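Local coordinates for protein NADPH-quinone reductase (Pediococcus pentosaceus ATCC 25745, PDB 3HA2) that probably passes electrons from NAD(P)H to quinones using bound FMN, and appears here as the flavodoxin-like part of a longer protein, at residues Ile56-Leu61 with Val158-Tyr163; Lys81-His86 with Asn130-Met135; Asn106-Gly111 with Ala141-Leu146. All coordinates share one frame; numbering follows the deposited sequence.

Contact 1: residues Ile56-Leu61 with Val158-Tyr163; sequences ILEFPL and VAYQQY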
ATOM      1  N   ILE A  56      16.782  -2.812   1.593  1.00 21.95           N
ATOM      2  CA  ILE A  56      15.813  -3.493   2.426  1.00 22.55           C
ATOM      3  C   ILE A  56      14.810  -2.483   2.966  1.00 22.51           C
ATOM      4  O   ILE A  56      15.188  -1.453   3.523  1.00 22.57           O
ATOM      5  CB  ILE A  56      16.520  -4.243   3.560  1.00 22.56           C
ATOM      6  CG1 ILE A  56      17.281  -5.443   2.980  1.00 23.01           C
ATOM      7  CG2 ILE A  56      15.531  -4.649   4.643  1.00 23.78           C
ATOM      8  CD1 ILE A  56      18.307  -6.054   3.932  1.00 24.50           C
ATOM      9  N   LEU A  57      13.531  -2.765   2.780  1.00 21.78           N
ATOM     10  CA  LEU A  57      12.513  -1.897   3.362  1.00 21.89           C
ATOM     11  C   LEU A  57      12.007  -2.575   4.610  1.00 21.59           C
ATOM     12  O   LEU A  57      11.527  -3.714   4.560  1.00 22.35           O
ATOM     13  CB  LEU A  57      11.359  -1.678   2.399  1.00 21.52           C
ATOM     14  CG  LEU A  57      11.755  -1.258   0.981  1.00 22.20           C
ATOM     15  CD1 LEU A  57      10.454  -1.058   0.172  1.00 22.13           C
ATOM     16  CD2 LEU A  57      12.646  -0.015   0.941  1.00 24.07           C
ATOM     17  N   GLU A  58      12.120  -1.861   5.722  1.00 21.30           N
ATOM     18  CA  GLU A  58      11.849  -2.412   7.052  1.00 21.70           C
ATOM     19  C   GLU A  58      10.702  -1.633   7.708  1.00 22.84           C
ATOM     20  O   GLU A  58      10.836  -0.434   8.049  1.00 22.62           O
ATOM     21  CB  GLU A  58      13.129  -2.330   7.895  1.00 21.69           C
ATOM     22  CG  GLU A  58      12.986  -2.857   9.300  1.00 23.54           C
ATOM     23  CD  GLU A  58      14.308  -3.205   9.931  1.00 24.71           C
ATOM     24  OE1 GLU A  58      15.254  -3.604   9.206  1.00 26.70           O
ATOM     25  OE2 GLU A  58      14.394  -3.092  11.172  1.00 26.23           O
ATOM     26  N   PHE A  59       9.573  -2.310   7.906  1.00 22.55           N
ATOM     27  CA  PHE A  59       8.378  -1.613   8.379  1.00 22.97           C
ATOM     28  C   PHE A  59       7.382  -2.533   9.086  1.00 23.17           C
ATOM     29  O   PHE A  59       7.393  -3.745   8.866  1.00 23.85           O
ATOM     30  CB  PHE A  59       7.696  -0.920   7.184  1.00 21.84           C
ATOM     31  CG  PHE A  59       7.311  -1.868   6.044  1.00 22.87           C
ATOM     32  CD1 PHE A  59       8.198  -2.147   4.993  1.00 23.38           C
ATOM     33  CD2 PHE A  59       6.059  -2.484   6.033  1.00 22.57           C
ATOM     34  CE1 PHE A  59       7.839  -3.027   3.950  1.00 22.71           C
ATOM     35  CE2 PHE A  59       5.688  -3.357   4.990  1.00 23.31           C
ATOM     36  CZ  PHE A  59       6.581  -3.623   3.946  1.00 22.62           C
ATOM     37  N   PRO A  60       6.506  -1.951   9.920  1.00 24.57           N
ATOM     38  CA  PRO A  60       5.389  -2.709  10.495  1.00 24.67           C
ATOM     39  C   PRO A  60       4.219  -2.792   9.525  1.00 24.84           C
ATOM     40  O   PRO A  60       3.972  -1.870   8.740  1.00 24.77           O
ATOM     41  CB  PRO A  60       5.020  -1.888  11.725  1.00 25.03           C
ATOM     42  CG  PRO A  60       5.333  -0.478  11.333  1.00 25.78           C
ATOM     43  CD  PRO A  60       6.547  -0.560  10.418  1.00 23.97           C
ATOM     44  N   LEU A  61       3.497  -3.896   9.579  1.00 25.07           N
ATOM     45  CA  LEU A  61       2.361  -4.083   8.697  1.00 25.82           C
ATOM     46  C   LEU A  61       1.161  -3.307   9.292  1.00 27.23           C
ATOM     47  O   LEU A  61       0.744  -3.555  10.435  1.00 27.91           O
ATOM     48  CB  LEU A  61       2.069  -5.581   8.578  1.00 26.23           C
ATOM     49  CG  LEU A  61       1.063  -6.028   7.531  1.00 25.36           C
ATOM     50  CD1 LEU A  61       1.699  -5.927   6.148  1.00 26.29           C
ATOM     51  CD2 LEU A  61       0.550  -7.449   7.818  1.00 25.58           C
ATOM     52  N   VAL A 158      19.780 -13.280  14.117  1.00 27.20           N
ATOM     53  CA  VAL A 158      20.791 -13.901  13.246  1.00 26.88           C
ATOM     54  C   VAL A 158      20.323 -14.025  11.786  1.00 27.10           C
ATOM     55  O   VAL A 158      21.092 -13.767  10.853  1.00 27.51           O
ATOM     56  CB  VAL A 158      21.208 -15.310  13.781  1.00 27.11           C
ATOM     57  CG1 VAL A 158      22.149 -16.001  12.813  1.00 28.02           C
ATOM     58  CG2 VAL A 158      21.863 -15.191  15.153  1.00 27.11           C
ATOM     59  N   ALA A 159      19.067 -14.423  11.585  1.00 27.13           N
ATOM     60  CA  ALA A 159      18.483 -14.471  10.242  1.00 26.84           C
ATOM     61  C   ALA A 159      18.482 -13.070   9.635  1.00 26.56           C
ATOM     62  O   ALA A 159      18.767 -12.894   8.451  1.00 26.05           O
ATOM     63  CB  ALA A 159      17.057 -15.053  10.279  1.00 26.79           C
ATOM     64  N   TYR A 160      18.174 -12.081  10.468  1.00 25.75           N
ATOM     65  CA  TYR A 160      18.177 -10.675  10.046  1.00 25.68           C
ATOM     66  C   TYR A 160      19.568 -10.200   9.610  1.00 25.68           C
ATOM     67  O   TYR A 160      19.721  -9.559   8.558  1.00 25.39           O
ATOM     68  CB  TYR A 160      17.633  -9.815  11.190  1.00 25.74           C
ATOM     69  CG  TYR A 160      17.625  -8.321  10.920  1.00 26.04           C
ATOM     70  CD1 TYR A 160      16.739  -7.760   9.995  1.00 26.37           C
ATOM     71  CD2 TYR A 160      18.497  -7.469  11.608  1.00 27.29           C
ATOM     72  CE1 TYR A 160      16.728  -6.378   9.754  1.00 24.53           C
ATOM     73  CE2 TYR A 160      18.496  -6.088  11.373  1.00 26.50           C
ATOM     74  CZ  TYR A 160      17.611  -5.553  10.449  1.00 24.86           C
ATOM     75  OH  TYR A 160      17.590  -4.187  10.245  1.00 24.93           O
ATOM     76  N   GLN A 161      20.585 -10.557  10.396  1.00 25.38           N
ATOM     77  CA  GLN A 161      21.976 -10.263  10.042  1.00 25.29           C
ATOM     78  C   GLN A 161      22.366 -10.870   8.696  1.00 24.94           C
ATOM     79  O   GLN A 161      22.991 -10.205   7.875  1.00 24.94           O
ATOM     80  CB  GLN A 161      22.938 -10.767  11.123  1.00 24.89           C
ATOM     81  CG  GLN A 161      22.897  -9.983  12.408  1.00 25.97           C
ATOM     82  CD  GLN A 161      23.746 -10.628  13.492  1.00 27.44           C
ATOM     83  OE1 GLN A 161      24.007 -11.839  13.457  1.00 26.17           O
ATOM     84  NE2 GLN A 161      24.179  -9.825  14.465  1.00 26.93           N
ATOM     85  N   GLN A 162      21.997 -12.128   8.478  1.00 25.36           N
ATOM     86  CA  GLN A 162      22.243 -12.807   7.200  1.00 26.08           C
ATOM     87  C   GLN A 162      21.500 -12.124   6.059  1.00 26.31           C
ATOM     88  O   GLN A 162      22.049 -11.925   4.968  1.00 26.50           O
ATOM     89  CB  GLN A 162      21.809 -14.269   7.290  1.00 26.44           C
ATOM     90  CG  GLN A 162      22.664 -15.090   8.258  1.00 30.06           C
ATOM     91  CD  GLN A 162      24.127 -15.050   7.864  1.00 35.28           C
ATOM     92  OE1 GLN A 162      24.503 -15.515   6.782  1.00 38.64           O
ATOM     93  NE2 GLN A 162      24.961 -14.478   8.731  1.00 37.67           N
ATOM     94  N   TYR A 163      20.254 -11.753   6.340  1.00 25.92           N
ATOM     95  CA  TYR A 163      19.393 -11.082   5.364  1.00 26.20           C
ATOM     96  C   TYR A 163      20.040  -9.790   4.869  1.00 26.83           C
ATOM     97  O   TYR A 163      20.026  -9.499   3.678  1.00 26.82           O
ATOM     98  CB  TYR A 163      18.013 -10.821   5.975  1.00 25.16           C
ATOM     99  CG  TYR A 163      16.919 -10.546   4.948  1.00 24.48           C
ATOM    100  CD1 TYR A 163      16.471 -11.558   4.092  1.00 24.78           C
ATOM    101  CD2 TYR A 163      16.334  -9.272   4.835  1.00 24.66           C
ATOM    102  CE1 TYR A 163      15.459 -11.313   3.138  1.00 24.38           C
ATOM    103  CE2 TYR A 163      15.314  -9.024   3.887  1.00 22.64           C
ATOM    104  CZ  TYR A 163      14.893 -10.051   3.051  1.00 23.63           C
ATOM    105  OH  TYR A 163      13.905  -9.805   2.113  1.00 22.25           O
TER
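Tyr160 meets the strand first, its OH donating a hydrogen bond to Glu58 OE1 at 2.6 Å. The acceptor uses its syn lone pair, on the side of the other carboxylate oxygen. OE1 lies at the edge of the phenol, near the ring plane and 3.2 Å from Tyr160 CE1, while carboxylate and ring are turned almost square to each other, their planes 80° apart. Glu58 reaches this point because CG stands anti to the backbone N (chi1 180°) and the chain beyond it is extended. Both residues are buried, so this hydrogen bond engages two polar groups, hydroxyl and carboxylate, inside the fold. A leucine at Glu58 would probably leave the Tyr160 hydroxyl without this acceptor and its ring less firmly oriented. One helical turn on, Tyr163 gives an apolar contact: its CD2 lies 3.9 Å from Ile56 CD1, and CE2 is 4.2 Å from Ile56 CG1. The methyl CD1 also rests against the Tyr163 carbonyl oxygen. The far end of this ring is anchored separately, its OH bonded to Pro138 O and Ile97 N. Strand 54-60 runs between the parallel strands 3-7 and 94-101, and helix 150-165 covers one face of that flavodoxin-like sheet beside helix 18-25, whose Phe21 meets the Tyr160 ring edge-to-face.

Contact 2: residues Lys81-His86 with Asn130-Met135; sequences KFATGH and NKTKMM. With SO4 (sulfate ion), chain D.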
ATOM      1  N   LYS A  81      11.412   8.990 -14.038  1.00 26.86           N
ATOM      2  CA  LYS A  81      12.727   9.406 -14.554  1.00 27.68           C
ATOM      3  C   LYS A  81      13.875   8.626 -13.908  1.00 26.49           C
ATOM      4  O   LYS A  81      14.847   8.268 -14.569  1.00 26.37           O
ATOM      5  CB  LYS A  81      12.929  10.913 -14.312  1.00 27.17           C
ATOM      6  CG  LYS A  81      14.099  11.565 -15.069  1.00 31.00           C
ATOM      7  CD  LYS A  81      14.529  12.880 -14.390  1.00 30.39           C
ATOM      8  CE  LYS A  81      15.191  13.877 -15.334  1.00 34.41           C
ATOM      9  NZ  LYS A  81      15.984  13.293 -16.463  1.00 37.37           N
ATOM     10  N   PHE A  82      13.751   8.360 -12.615  1.00 25.23           N
ATOM     11  CA  PHE A  82      14.824   7.717 -11.855  1.00 24.41           C
ATOM     12  C   PHE A  82      14.728   6.186 -11.921  1.00 24.49           C
ATOM     13  O   PHE A  82      15.681   5.504 -12.332  1.00 24.25           O
ATOM     14  CB  PHE A  82      14.779   8.227 -10.406  1.00 23.74           C
ATOM     15  CG  PHE A  82      15.814   7.617  -9.498  1.00 22.26           C
ATOM     16  CD1 PHE A  82      17.146   8.012  -9.564  1.00 21.96           C
ATOM     17  CD2 PHE A  82      15.441   6.687  -8.530  1.00 22.09           C
ATOM     18  CE1 PHE A  82      18.109   7.460  -8.711  1.00 21.41           C
ATOM     19  CE2 PHE A  82      16.397   6.119  -7.673  1.00 21.69           C
ATOM     20  CZ  PHE A  82      17.725   6.518  -7.749  1.00 23.13           C
ATOM     21  N   ALA A  83      13.563   5.662 -11.550  1.00 23.79           N
ATOM     22  CA  ALA A  83      13.372   4.228 -11.354  1.00 24.34           C
ATOM     23  C   ALA A  83      13.089   3.469 -12.640  1.00 24.62           C
ATOM     24  O   ALA A  83      13.360   2.271 -12.720  1.00 24.54           O
ATOM     25  CB  ALA A  83      12.274   3.982 -10.332  1.00 24.38           C
ATOM     26  N   THR A  84      12.542   4.168 -13.639  1.00 25.53           N
ATOM     27  CA  THR A  84      12.327   3.590 -14.980  1.00 26.26           C
ATOM     28  C   THR A  84      12.870   4.557 -16.039  1.00 26.94           C
ATOM     29  O   THR A  84      14.051   4.900 -16.005  1.00 26.36           O
ATOM     30  CB  THR A  84      10.837   3.197 -15.201  1.00 26.46           C
ATOM     31  OG1 THR A  84       9.989   4.333 -15.001  1.00 26.10           O
ATOM     32  CG2 THR A  84      10.421   2.084 -14.201  1.00 26.62           C
ATOM     33  N   GLY A  85      12.006   5.012 -16.943  1.00 27.91           N
ATOM     34  CA  GLY A  85      12.372   5.994 -17.983  1.00 29.44           C
ATOM     35  C   GLY A  85      13.544   5.514 -18.803  1.00 30.56           C
ATOM     36  O   GLY A  85      13.540   4.380 -19.304  1.00 31.17           O
ATOM     37  N   HIS A  86      14.569   6.354 -18.918  1.00 31.24           N
ATOM     38  CA  HIS A  86      15.796   5.956 -19.603  1.00 32.13           C
ATOM     39  C   HIS A  86      16.968   5.698 -18.657  1.00 31.91           C
ATOM     40  O   HIS A  86      18.103   5.541 -19.105  1.00 32.95           O
ATOM     41  CB  HIS A  86      16.165   6.989 -20.664  1.00 33.11           C
ATOM     42  CG  HIS A  86      15.222   6.998 -21.827  1.00 36.43           C
ATOM     43  ND1 HIS A  86      14.087   7.783 -21.857  1.00 39.92           N
ATOM     44  CD2 HIS A  86      15.217   6.283 -22.976  1.00 38.19           C
ATOM     45  CE1 HIS A  86      13.438   7.567 -22.988  1.00 40.28           C
ATOM     46  NE2 HIS A  86      14.101   6.660 -23.684  1.00 40.24           N
ATOM     47  N   ASN A 130       9.931  -6.085 -10.101  1.00 24.41           N
ATOM     48  CA  ASN A 130       9.878  -6.582 -11.485  1.00 25.42           C
ATOM     49  C   ASN A 130       9.986  -5.410 -12.472  1.00 25.14           C
ATOM     50  O   ASN A 130      10.758  -5.452 -13.439  1.00 25.47           O
ATOM     51  CB  ASN A 130       8.578  -7.387 -11.733  1.00 26.30           C
ATOM     52  CG  ASN A 130       8.566  -8.752 -11.037  1.00 28.00           C
ATOM     53  OD1 ASN A 130       7.496  -9.343 -10.807  1.00 33.45           O
ATOM     54  ND2 ASN A 130       9.743  -9.251 -10.679  1.00 28.16           N
ATOM     55  N   LYS A 131       9.235  -4.349 -12.194  1.00 25.18           N
ATOM     56  CA  LYS A 131       9.170  -3.194 -13.080  1.00 24.96           C
ATOM     57  C   LYS A 131      10.500  -2.464 -13.196  1.00 24.89           C
ATOM     58  O   LYS A 131      10.868  -1.982 -14.277  1.00 25.31           O
ATOM     59  CB  LYS A 131       8.092  -2.228 -12.611  1.00 25.20           C
ATOM     60  CG  LYS A 131       7.873  -1.009 -13.534  1.00 26.95           C
ATOM     61  CD  LYS A 131       7.292  -1.432 -14.872  1.00 30.41           C
ATOM     62  CE  LYS A 131       6.702  -0.248 -15.613  1.00 34.89           C
ATOM     63  NZ  LYS A 131       5.978  -0.724 -16.822  1.00 39.03           N
ATOM     64  N   THR A 132      11.210  -2.370 -12.079  1.00 24.38           N
ATOM     65  CA  THR A 132      12.455  -1.614 -12.010  1.00 23.90           C
ATOM     66  C   THR A 132      13.686  -2.491 -12.263  1.00 23.58           C
ATOM     67  O   THR A 132      14.818  -2.022 -12.108  1.00 23.23           O
ATOM     68  CB  THR A 132      12.576  -0.873 -10.650  1.00 23.12           C
ATOM     69  OG1 THR A 132      12.443  -1.809  -9.578  1.00 23.29           O
ATOM     70  CG2 THR A 132      11.459   0.160 -10.495  1.00 23.55           C
ATOM     71  N   LYS A 133      13.461  -3.759 -12.628  1.00 23.30           N
ATOM     72  CA  LYS A 133      14.535  -4.717 -12.947  1.00 24.76           C
ATOM     73  C   LYS A 133      15.438  -5.056 -11.748  1.00 24.95           C
ATOM     74  O   LYS A 133      16.637  -5.344 -11.914  1.00 24.03           O
ATOM     75  CB  LYS A 133      15.380  -4.241 -14.146  1.00 24.74           C
ATOM     76  CG  LYS A 133      14.548  -3.878 -15.374  1.00 26.25           C
ATOM     77  CD  LYS A 133      15.412  -3.425 -16.568  1.00 25.92           C
ATOM     78  CE  LYS A 133      14.506  -3.093 -17.754  1.00 29.90           C
ATOM     79  NZ  LYS A 133      15.255  -2.636 -18.974  1.00 30.28           N
HETATM   80  N   MSE A 134      14.844  -5.007 -10.556  1.00 25.86           N
HETATM   81  CA  MSE A 134      15.499  -5.440  -9.323  1.00 27.82           C
HETATM   82  C   MSE A 134      15.264  -6.937  -9.106  1.00 27.88           C
HETATM   83  O   MSE A 134      14.320  -7.502  -9.659  1.00 27.98           O
HETATM   84  CB  MSE A 134      14.934  -4.663  -8.134  1.00 26.76           C
HETATM   85  CG  MSE A 134      15.199  -3.184  -8.185  1.00 27.38           C
HETATM   86 SE   MSE A 134      14.448  -2.303  -6.607  1.00 32.94          SE
HETATM   87  CE  MSE A 134      15.959  -2.577  -5.370  1.00 26.54           C
HETATM   88  N   MSE A 135      16.131  -7.558  -8.308  1.00 27.95           N
HETATM   89  CA  MSE A 135      15.983  -8.926  -7.863  1.00 29.25           C
HETATM   90  C   MSE A 135      15.238  -8.952  -6.523  1.00 27.72           C
HETATM   91  O   MSE A 135      15.745  -8.470  -5.519  1.00 27.80           O
HETATM   92  CB  MSE A 135      17.372  -9.565  -7.707  1.00 30.65           C
HETATM   93  CG  MSE A 135      17.381 -10.867  -6.944  1.00 39.61           C
HETATM   94 SE   MSE A 135      16.445 -12.252  -7.950  1.00 62.24          SE
HETATM   95  CE  MSE A 135      17.693 -12.453  -9.463  1.00 56.05           C
TER
HETATM   96  S   SO4 D 179       8.242  11.635 -12.823  1.00 56.95           S
HETATM   97  O1  SO4 D 179       7.232  12.008 -13.821  1.00 56.07           O
HETATM   98  O2  SO4 D 179       8.364  12.726 -11.847  1.00 55.66           O
HETATM   99  O3  SO4 D 179       7.785  10.441 -12.099  1.00 55.55           O
HETATM  100  O4  SO4 D 179       9.536  11.395 -13.490  1.00 52.01           O
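The methyl group of Thr132 lies against Ala83, its CG2 3.6 Å from Ala83 O and 3.9 Å from Ala83 CB. Thr84 brings up its own methyl beside it, the two CG2 atoms of Thr84 and Thr132 being 4.3 Å apart. The Thr84 and Lys131 side chains cross at a slant, Thr84 CG2 meeting Lys131 CG at 4.1 Å. Both threonines share one rotamer: OG1 sits between the backbone N and the carbonyl carbon (chi1 57° and 55°), which turns each hydroxyl back to its own helix and leaves each methyl at the contact. The hydroxyls bond to Thr80 O and Phe128 O respectively, so the polar ends are satisfied and the join is purely van der Waals. Each threonine is the first residue after its helix to depart from helical backbone angles, and Lys133, with positive phi, completes a Schellman motif that ends helix 123-131. At the start of the other helix, Lys81 N donates to sulfate O4 over 3.1 Å and Thr80 N holds the same ion, probably picked up from the crystallisation liquor. The contact thus fastens the end of short helix 80-83 to the end of helix 123-131, just before strand 135-143, and Trp63 of the second subunit packs on Ala83 and Thr84 while Tyr64 of that subunit lies against Lys131.

Contact 3: residues Asn106-Gly111 with Ala141-Leu146; sequences NAFQAG and AVHQFL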
ATOM      1  N   ASN A 106       0.815 -17.769  11.723  1.00 25.38           N
ATOM      2  CA  ASN A 106      -0.124 -18.784  11.236  1.00 25.69           C
ATOM      3  C   ASN A 106      -1.491 -18.241  10.798  1.00 24.30           C
ATOM      4  O   ASN A 106      -2.251 -18.967  10.176  1.00 24.46           O
ATOM      5  CB  ASN A 106      -0.282 -19.915  12.246  1.00 26.36           C
ATOM      6  CG  ASN A 106       0.974 -20.788  12.336  1.00 30.52           C
ATOM      7  OD1 ASN A 106       1.682 -21.003  11.338  1.00 34.36           O
ATOM      8  ND2 ASN A 106       1.259 -21.281  13.530  1.00 36.31           N
ATOM      9  N   ALA A 107      -1.787 -16.964  11.079  1.00 23.26           N
ATOM     10  CA  ALA A 107      -3.044 -16.357  10.613  1.00 22.56           C
ATOM     11  C   ALA A 107      -3.003 -16.042   9.109  1.00 22.55           C
ATOM     12  O   ALA A 107      -4.058 -15.908   8.460  1.00 22.14           O
ATOM     13  CB  ALA A 107      -3.319 -15.078  11.397  1.00 24.18           C
ATOM     14  N   PHE A 108      -1.789 -15.929   8.564  1.00 22.03           N
ATOM     15  CA  PHE A 108      -1.584 -15.486   7.184  1.00 22.43           C
ATOM     16  C   PHE A 108      -1.446 -16.669   6.227  1.00 22.17           C
ATOM     17  O   PHE A 108      -0.363 -16.975   5.740  1.00 22.10           O
ATOM     18  CB  PHE A 108      -0.364 -14.568   7.080  1.00 22.99           C
ATOM     19  CG  PHE A 108      -0.516 -13.279   7.827  1.00 23.49           C
ATOM     20  CD1 PHE A 108      -1.222 -12.222   7.264  1.00 23.65           C
ATOM     21  CD2 PHE A 108       0.042 -13.127   9.107  1.00 26.17           C
ATOM     22  CE1 PHE A 108      -1.364 -11.010   7.958  1.00 26.27           C
ATOM     23  CE2 PHE A 108      -0.115 -11.923   9.822  1.00 24.87           C
ATOM     24  CZ  PHE A 108      -0.818 -10.866   9.244  1.00 25.01           C
ATOM     25  N   GLN A 109      -2.569 -17.314   5.947  1.00 21.66           N
ATOM     26  CA  GLN A 109      -2.613 -18.426   4.996  1.00 22.45           C
ATOM     27  C   GLN A 109      -4.066 -18.708   4.682  1.00 22.08           C
ATOM     28  O   GLN A 109      -4.962 -18.306   5.440  1.00 22.17           O
ATOM     29  CB  GLN A 109      -1.980 -19.706   5.585  1.00 22.43           C
ATOM     30  CG  GLN A 109      -2.617 -20.188   6.882  1.00 22.43           C
ATOM     31  CD  GLN A 109      -1.950 -21.406   7.464  1.00 24.41           C
ATOM     32  OE1 GLN A 109      -1.776 -22.422   6.785  1.00 24.56           O
ATOM     33  NE2 GLN A 109      -1.624 -21.337   8.752  1.00 26.55           N
ATOM     34  N   ALA A 110      -4.292 -19.419   3.582  1.00 22.34           N
ATOM     35  CA  ALA A 110      -5.637 -19.835   3.199  1.00 21.98           C
ATOM     36  C   ALA A 110      -6.297 -20.636   4.326  1.00 22.62           C
ATOM     37  O   ALA A 110      -5.677 -21.490   4.955  1.00 22.26           O
ATOM     38  CB  ALA A 110      -5.590 -20.637   1.899  1.00 21.63           C
ATOM     39  N   GLY A 111      -7.562 -20.344   4.597  1.00 22.95           N
ATOM     40  CA  GLY A 111      -8.293 -21.119   5.618  1.00 23.52           C
ATOM     41  C   GLY A 111      -8.094 -20.596   7.034  1.00 24.47           C
ATOM     42  O   GLY A 111      -8.816 -20.993   7.952  1.00 24.90           O
ATOM     43  N   ALA A 141       9.613 -12.099   7.216  1.00 23.92           N
ATOM     44  CA  ALA A 141       8.439 -11.734   8.033  1.00 24.21           C
ATOM     45  C   ALA A 141       8.762 -11.942   9.509  1.00 24.50           C
ATOM     46  O   ALA A 141       9.323 -12.983   9.895  1.00 25.15           O
ATOM     47  CB  ALA A 141       7.193 -12.536   7.609  1.00 24.47           C
ATOM     48  N   VAL A 142       8.429 -10.941  10.321  1.00 24.27           N
ATOM     49  CA  VAL A 142       8.770 -10.929  11.741  1.00 24.90           C
ATOM     50  C   VAL A 142       7.455 -10.830  12.512  1.00 25.46           C
ATOM     51  O   VAL A 142       6.862  -9.763  12.598  1.00 26.09           O
ATOM     52  CB  VAL A 142       9.700  -9.735  12.068  1.00 24.69           C
ATOM     53  CG1 VAL A 142      10.026  -9.668  13.559  1.00 25.92           C
ATOM     54  CG2 VAL A 142      10.994  -9.813  11.239  1.00 25.40           C
ATOM     55  N   HIS A 143       7.029 -11.947  13.098  1.00 24.69           N
ATOM     56  CA  HIS A 143       5.722 -12.026  13.740  1.00 24.33           C
ATOM     57  C   HIS A 143       5.834 -12.031  15.270  1.00 24.35           C
ATOM     58  O   HIS A 143       6.423 -12.942  15.846  1.00 23.36           O
ATOM     59  CB  HIS A 143       4.992 -13.278  13.277  1.00 24.71           C
ATOM     60  CG  HIS A 143       4.652 -13.287  11.823  1.00 26.59           C
ATOM     61  ND1 HIS A 143       5.283 -14.115  10.919  1.00 28.96           N
ATOM     62  CD2 HIS A 143       3.730 -12.596  11.119  1.00 25.53           C
ATOM     63  CE1 HIS A 143       4.768 -13.928   9.719  1.00 24.93           C
ATOM     64  NE2 HIS A 143       3.819 -13.017   9.812  1.00 29.64           N
ATOM     65  N   GLN A 144       5.291 -10.987  15.899  1.00 24.58           N
ATOM     66  CA  GLN A 144       5.209 -10.872  17.381  1.00 25.30           C
ATOM     67  C   GLN A 144       6.585 -10.899  18.036  1.00 24.99           C
ATOM     68  O   GLN A 144       6.802 -11.574  19.050  1.00 25.43           O
ATOM     69  CB  GLN A 144       4.282 -11.940  17.970  1.00 25.45           C
ATOM     70  CG  GLN A 144       2.838 -11.836  17.445  1.00 26.02           C
ATOM     71  CD  GLN A 144       1.893 -12.891  18.021  1.00 26.60           C
ATOM     72  OE1 GLN A 144       2.282 -14.018  18.317  1.00 27.40           O
ATOM     73  NE2 GLN A 144       0.631 -12.511  18.182  1.00 29.17           N
ATOM     74  N   PHE A 145       7.512 -10.131  17.463  1.00 25.17           N
ATOM     75  CA  PHE A 145       8.899 -10.189  17.903  1.00 24.24           C
ATOM     76  C   PHE A 145       9.053 -10.042  19.409  1.00 24.44           C
ATOM     77  O   PHE A 145       9.815 -10.783  20.027  1.00 24.51           O
ATOM     78  CB  PHE A 145       9.762  -9.134  17.221  1.00 24.99           C
ATOM     79  CG  PHE A 145      11.187  -9.162  17.675  1.00 23.58           C
ATOM     80  CD1 PHE A 145      12.097 -10.049  17.102  1.00 24.88           C
ATOM     81  CD2 PHE A 145      11.614  -8.336  18.702  1.00 25.77           C
ATOM     82  CE1 PHE A 145      13.425 -10.086  17.538  1.00 24.01           C
ATOM     83  CE2 PHE A 145      12.933  -8.385  19.159  1.00 25.74           C
ATOM     84  CZ  PHE A 145      13.838  -9.267  18.572  1.00 24.65           C
ATOM     85  N   LEU A 146       8.346  -9.080  19.990  1.00 24.21           N
ATOM     86  CA  LEU A 146       8.522  -8.787  21.423  1.00 24.91           C
ATOM     87  C   LEU A 146       7.988  -9.881  22.335  1.00 24.49           C
ATOM     88  O   LEU A 146       8.357  -9.926  23.504  1.00 24.58           O
ATOM     89  CB  LEU A 146       7.873  -7.446  21.809  1.00 25.24           C
ATOM     90  CG  LEU A 146       8.563  -6.171  21.324  1.00 27.22           C
ATOM     91  CD1 LEU A 146       7.698  -4.980  21.708  1.00 30.61           C
ATOM     92  CD2 LEU A 146       9.976  -6.035  21.895  1.00 27.19           C
TER
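Two flat groups, the Phe108 phenyl and the His143 imidazole, approach each other obliquely. Their planes are only 27° apart, but the rings are slid past each other, with centroids 5.7 Å apart, and barely overlap. Phe108 leads with one flank, its CD2 and CE2 facing the near side of the imidazole. That imidazole is probably turned over in the model, so which element stands at each of its ring positions is doubtful. Both side chains have CG anti to the carbonyl carbon and beside the backbone N (chi1 -65° in each), and in both the bond from CA to CB is directed at the opposite segment. The two rings also share supports, since each packs on Thr101 of strand 94-101 and on Ile118 of helix 118-121; Phe108 further touches Leu121.

A third flat group braces the loop from within. The Gln109 amide folds back, and NE2 donates to Asn106 O at 2.8 Å, nearly straight at 174°. The carbonyl oxygen accepts in its own plane, on a lone pair, and lies almost exactly in the amide plane of Gln109, which should limit rotation of that amide. On the other segment, Gln144 NE2 bonds to Gly102 O, tying the end of strand 135-143 to the beginning of the loop that carries Phe108.

No hydrogen bond passes between the segments and little surface is buried, 72 Å² in all. The direct contact between the loop after strand 94-101 and strand 135-143, outermost in this chain, is thus mainly dispersion between two near-parallel rings slid apart, while polar bonds within and beside the segments probably stabilise the local backbone.

Overall arrangement
Along the chain the segments run 56-61, 81-86, 106-111, 130-135, 141-146 and 158-163, so contact 1 spans the other two, whose own segments alternate. All lie in one flavodoxin-like domain. Contact 1 is near its middle, joining a central strand of the parallel sheet to helix 150-165. Contact 3, where the loop after strand 94-101 packs on the outermost strand, is about 15 Å from it between centres and adjoins it, Leu61 CD2 reaching Phe108 CZ at 3.9 Å. Contact 2 stands apart, its centre about 23 Å from that of contact 1 and 31 Å from that of contact 3, on the opposite side of the chain's centre from contact 3 and against the second subunit. Strand 135-143 follows directly on helix 123-131.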